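Local structure of Ika8 (Synthetic construct, 6G6O) at residues A[95-100]-A[111-116]; A[132-137]-A[148-153]. The protein is a computationally designed, symmetrical eight-bladed beta-propeller of the WD40 type, with no biological activity assigned to it. One frame throughout, in Å; residues are numbered along the deposited sequence.

Contact 1 of 2, residues A[95-100]-A[111-116]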
# COMPACT_ATOMS: atom_id res chain seq x y z
N GLN A 95 -8.66 13.69 -13.23
CA GLN A 95 -10.06 13.73 -13.61
C GLN A 95 -10.79 12.43 -13.30
O GLN A 95 -12.02 12.39 -13.39
CB GLN A 95 -10.20 14.05 -15.11
CG GLN A 95 -9.87 15.49 -15.48
CD GLN A 95 -8.39 15.81 -15.36
OE1 GLN A 95 -7.54 14.94 -15.55
NE2 GLN A 95 -8.07 17.06 -15.04
N SER A 96 -10.07 11.38 -12.94
CA SER A 96 -10.63 10.09 -12.58
C SER A 96 -10.19 9.72 -11.17
O SER A 96 -9.40 10.42 -10.53
CB SER A 96 -10.22 9.02 -13.59
OG SER A 96 -9.00 8.41 -13.24
N ALA A 97 -10.69 8.58 -10.68
CA ALA A 97 -10.47 8.20 -9.29
C ALA A 97 -8.99 7.94 -9.02
O ALA A 97 -8.33 7.18 -9.74
CB ALA A 97 -11.29 6.95 -8.96
N ILE A 98 -8.47 8.57 -7.97
CA ILE A 98 -7.12 8.28 -7.51
C ILE A 98 -7.07 6.85 -6.99
O ILE A 98 -7.85 6.47 -6.11
CB ILE A 98 -6.70 9.28 -6.42
CG1 ILE A 98 -6.78 10.72 -6.95
CG2 ILE A 98 -5.29 8.96 -5.93
CD1 ILE A 98 -6.03 10.93 -8.24
N THR A 99 -6.15 6.06 -7.53
CA THR A 99 -6.02 4.67 -7.14
C THR A 99 -4.65 4.32 -6.57
O THR A 99 -4.49 3.22 -6.03
CB THR A 99 -6.31 3.74 -8.33
OG1 THR A 99 -5.30 3.90 -9.33
CG2 THR A 99 -7.67 4.04 -8.93
N ALA A 100 -3.67 5.21 -6.68
CA ALA A 100 -2.33 4.93 -6.17
C ALA A 100 -1.65 6.24 -5.83
O ALA A 100 -1.79 7.23 -6.55
CB ALA A 100 -1.50 4.14 -7.18
N GLY A 111 -1.42 7.90 -9.21
CA GLY A 111 -2.02 7.13 -10.27
C GLY A 111 -3.54 7.22 -10.21
O GLY A 111 -4.12 7.47 -9.16
N ALA A 112 -4.17 7.02 -11.36
CA ALA A 112 -5.62 7.16 -11.47
C ALA A 112 -6.22 5.92 -12.12
O ALA A 112 -5.51 5.09 -12.69
CB ALA A 112 -6.00 8.41 -12.26
N ALA A 113 -7.55 5.83 -12.04
CA ALA A 113 -8.26 4.67 -12.58
C ALA A 113 -8.32 4.69 -14.10
O ALA A 113 -8.57 3.65 -14.71
CB ALA A 113 -9.67 4.61 -12.00
N ASP A 114 -8.12 5.85 -14.73
CA ASP A 114 -8.05 5.91 -16.18
C ASP A 114 -6.67 5.58 -16.71
O ASP A 114 -6.48 5.55 -17.94
CB ASP A 114 -8.49 7.30 -16.68
CG ASP A 114 -7.62 8.43 -16.14
OD1 ASP A 114 -6.59 8.16 -15.49
OD2 ASP A 114 -7.99 9.60 -16.37
N GLY A 115 -5.70 5.32 -15.83
CA GLY A 115 -4.35 5.00 -16.22
C GLY A 115 -3.38 6.16 -16.15
O GLY A 115 -2.17 5.94 -16.28
N THR A 116 -3.86 7.37 -15.93
CA THR A 116 -2.99 8.54 -15.93
C THR A 116 -2.10 8.56 -14.69
O THR A 116 -2.51 8.15 -13.60
CB THR A 116 -3.82 9.82 -15.99
OG1 THR A 116 -4.91 9.73 -15.06
CG2 THR A 116 -4.38 10.02 -17.39
O HOH W 1 -7.02 11.75 -15.23

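Contact 2 of 2, residues A[132-137]-A[148-153]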
# COMPACT_ATOMS: atom_id res chain seq x y z
N ASP A 132 0.01 9.95 -19.94
CA ASP A 132 -1.11 9.03 -19.98
C ASP A 132 -0.80 7.73 -19.25
O ASP A 132 -1.73 7.04 -18.82
CB ASP A 132 -1.49 8.74 -21.43
CG ASP A 132 -1.81 10.00 -22.21
OD1 ASP A 132 -2.83 10.65 -21.90
OD2 ASP A 132 -1.03 10.34 -23.13
N GLY A 133 0.48 7.38 -19.12
CA GLY A 133 0.88 6.20 -18.38
C GLY A 133 0.36 4.90 -18.96
O GLY A 133 0.93 4.37 -19.91
N HIS A 134 -0.72 4.39 -18.39
CA HIS A 134 -1.29 3.11 -18.78
C HIS A 134 -2.66 3.30 -19.41
O HIS A 134 -3.34 4.30 -19.19
CB HIS A 134 -1.40 2.16 -17.57
CG HIS A 134 -0.11 1.97 -16.83
ND1 HIS A 134 0.59 0.78 -16.86
CD2 HIS A 134 0.60 2.81 -16.05
CE1 HIS A 134 1.68 0.90 -16.12
NE2 HIS A 134 1.71 2.12 -15.62
N GLN A 135 -3.05 2.31 -20.22
CA GLN A 135 -4.42 2.21 -20.72
C GLN A 135 -5.29 1.36 -19.82
O GLN A 135 -6.23 0.70 -20.29
CB GLN A 135 -4.41 1.64 -22.14
CG GLN A 135 -3.76 2.55 -23.17
CD GLN A 135 -3.95 2.04 -24.59
OE1 GLN A 135 -3.31 1.07 -25.00
NE2 GLN A 135 -4.84 2.68 -25.33
N SER A 136 -5.01 1.36 -18.52
CA SER A 136 -5.71 0.54 -17.55
C SER A 136 -5.51 1.15 -16.18
O SER A 136 -4.57 1.93 -15.96
CB SER A 136 -5.21 -0.91 -17.58
OG SER A 136 -6.05 -1.77 -16.82
N GLU A 137 -6.39 0.79 -15.25
CA GLU A 137 -6.34 1.34 -13.90
C GLU A 137 -5.00 1.05 -13.25
O GLU A 137 -4.58 -0.11 -13.16
CB GLU A 137 -7.48 0.76 -13.07
CG GLU A 137 -7.54 1.28 -11.65
CD GLU A 137 -8.68 0.69 -10.86
OE1 GLU A 137 -8.45 0.28 -9.70
OE2 GLU A 137 -9.80 0.62 -11.40
N VAL A 148 10.02 6.26 -11.17
CA VAL A 148 8.66 5.81 -10.89
C VAL A 148 8.45 4.47 -11.59
O VAL A 148 8.71 4.34 -12.79
CB VAL A 148 7.62 6.83 -11.37
CG1 VAL A 148 6.21 6.33 -11.08
CG2 VAL A 148 7.85 8.17 -10.70
N VAL A 149 8.00 3.47 -10.83
CA VAL A 149 7.65 2.16 -11.37
C VAL A 149 6.17 1.94 -11.08
O VAL A 149 5.76 1.92 -9.92
CB VAL A 149 8.51 1.04 -10.77
CG1 VAL A 149 8.21 -0.27 -11.46
CG2 VAL A 149 9.98 1.39 -10.88
N SER A 150 5.38 1.78 -12.14
CA SER A 150 3.93 1.72 -12.04
C SER A 150 3.41 0.40 -12.60
O SER A 150 3.96 -0.15 -13.55
CB SER A 150 3.28 2.89 -12.78
OG SER A 150 3.59 2.85 -14.16
N GLY A 151 2.33 -0.09 -11.99
CA GLY A 151 1.64 -1.26 -12.48
C GLY A 151 0.18 -0.95 -12.71
O GLY A 151 -0.37 0.00 -12.15
N ALA A 152 -0.45 -1.77 -13.55
CA ALA A 152 -1.83 -1.51 -13.96
C ALA A 152 -2.63 -2.80 -13.91
O ALA A 152 -2.09 -3.90 -13.78
CB ALA A 152 -1.88 -0.90 -15.36
N LYS A 153 -3.95 -2.64 -14.04
CA LYS A 153 -4.88 -3.76 -13.95
C LYS A 153 -4.77 -4.74 -15.11
O LYS A 153 -5.33 -5.84 -15.02
CB LYS A 153 -6.32 -3.23 -13.87
CG LYS A 153 -7.17 -3.88 -12.80
CD LYS A 153 -8.60 -3.40 -12.88
CE LYS A 153 -9.30 -3.93 -14.12
NZ LYS A 153 -10.67 -3.38 -14.29

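Contact 1 of 2, residues A[95-100]-A[111-116]
Ser96 meets Asp114 directly, whereas Gln95, just before it, is linked to Asp114 by way of a water. The water accepts from Gln95 N and donates to Asp114 OD2, 2.6 Å away. Ser96 OG lies between the backbone N and the carbonyl carbon (chi1 89°), which points it at Asp114 N; it accepts from that N at 3.1 Å while resting on the Ala112 methyl, and serine supplies the acceptor with little bulk. The carboxylate faces its own turn too: Asp114 OD1 receives Thr116 N at 2.9 Å, 39° above the carboxylate plane, an Asx turn. OD1 also pairs with the Thr116 hydroxyl, at a doubtfully short distance, and that hydroxyl is bonded in turn to His94 ND1. An alanine in place of Asp114 would probably leave Thr116 N and the bridging water without their acceptor and the turn less firmly held.

Further on, Ala97 O accepts from Ala113 N at 2.8 Å, and the two methyls pack beside this bond. Ile98 faces Ala112 in a non-hydrogen-bonded antiparallel pair, its CB directed away from the partner strand, although CG2 comes back to Gly111 O. Thr99 N donates to Gly111 O at 3.0 Å; its side chain lays CG2 against Ala113 CB, 3.7 Å away, while OG1 bonds Val138 O of the next blade. Ala100 N reaches Gly111 O weakly, at 3.4 Å, and Ala100 O receives Gly111 N in return. Glycine suits position 111, since a CB there would press on that of Ala100. Two residues, Thr99 and Ala100, thus face one, Gly111: a classic beta bulge in the hairpin of the first two strands of a WD40 propeller blade, beside the type I turn from Ala112 to Gly115.

Contact 2 of 2, residues A[132-137]-A[148-153]
His134 NE2 and Ser150 OG lie only 2.5 Å apart, shorter than a hydrogen bond usually is, so the exact length is doubtful; the pairing itself is nearly straight, at 172°. The imidazole stands with CG anti to its own carbonyl carbon (chi1 -55°), which sends the ring from the loop down onto strand 147-152. Ser150 OG meets it at the ring edge, Gly151 C lies over one face, and the Ala152 methyl approaches obliquely, 3.3 Å from ND1. Small residues suit this strand, because the ring lies close along it.

Farther along, Glu137 O accepts Lys153 N at 2.8 Å. Ser136 OG, anti to its backbone N, comes to 3.3 Å from Lys153 CB. The Lys153 chain bends at chi3 and leads its end away; Glu137 OE2 is 5.0 Å from Lys153 NZ, not in contact.

Ser150 also touches Trp160, consistent with the His-Ser-Trp part of the WD40 structural tetrad. With ND1 bonded to Thr156 OG1, both ring nitrogens are engaged by hydroxyls, which fixes the rotation of the imidazole; if it is neutral, one nitrogen would donate and the other accept.

In the fold
From the N terminus, residues 95-100 lead into strand 98-104, and the chain returns along 107-112, so contact 1 closes a loop of ten residues that is nearly all hairpin. Strands 117-121 and 127-131 complete that blade. The loop 132-137 then crosses to the next blade, and contact 2 closes an equal loop when strand 147-152 comes back to it. The two loops follow in series, neither nesting nor crossing. They meet directly across the blade boundary: Gly115 O lies 3.0 Å from His134 N, a probable hydrogen bond, and Glu137 packs its CB near Ala113 O and its CG on Thr99 CG2. Together they tie neighbouring blades of the ring.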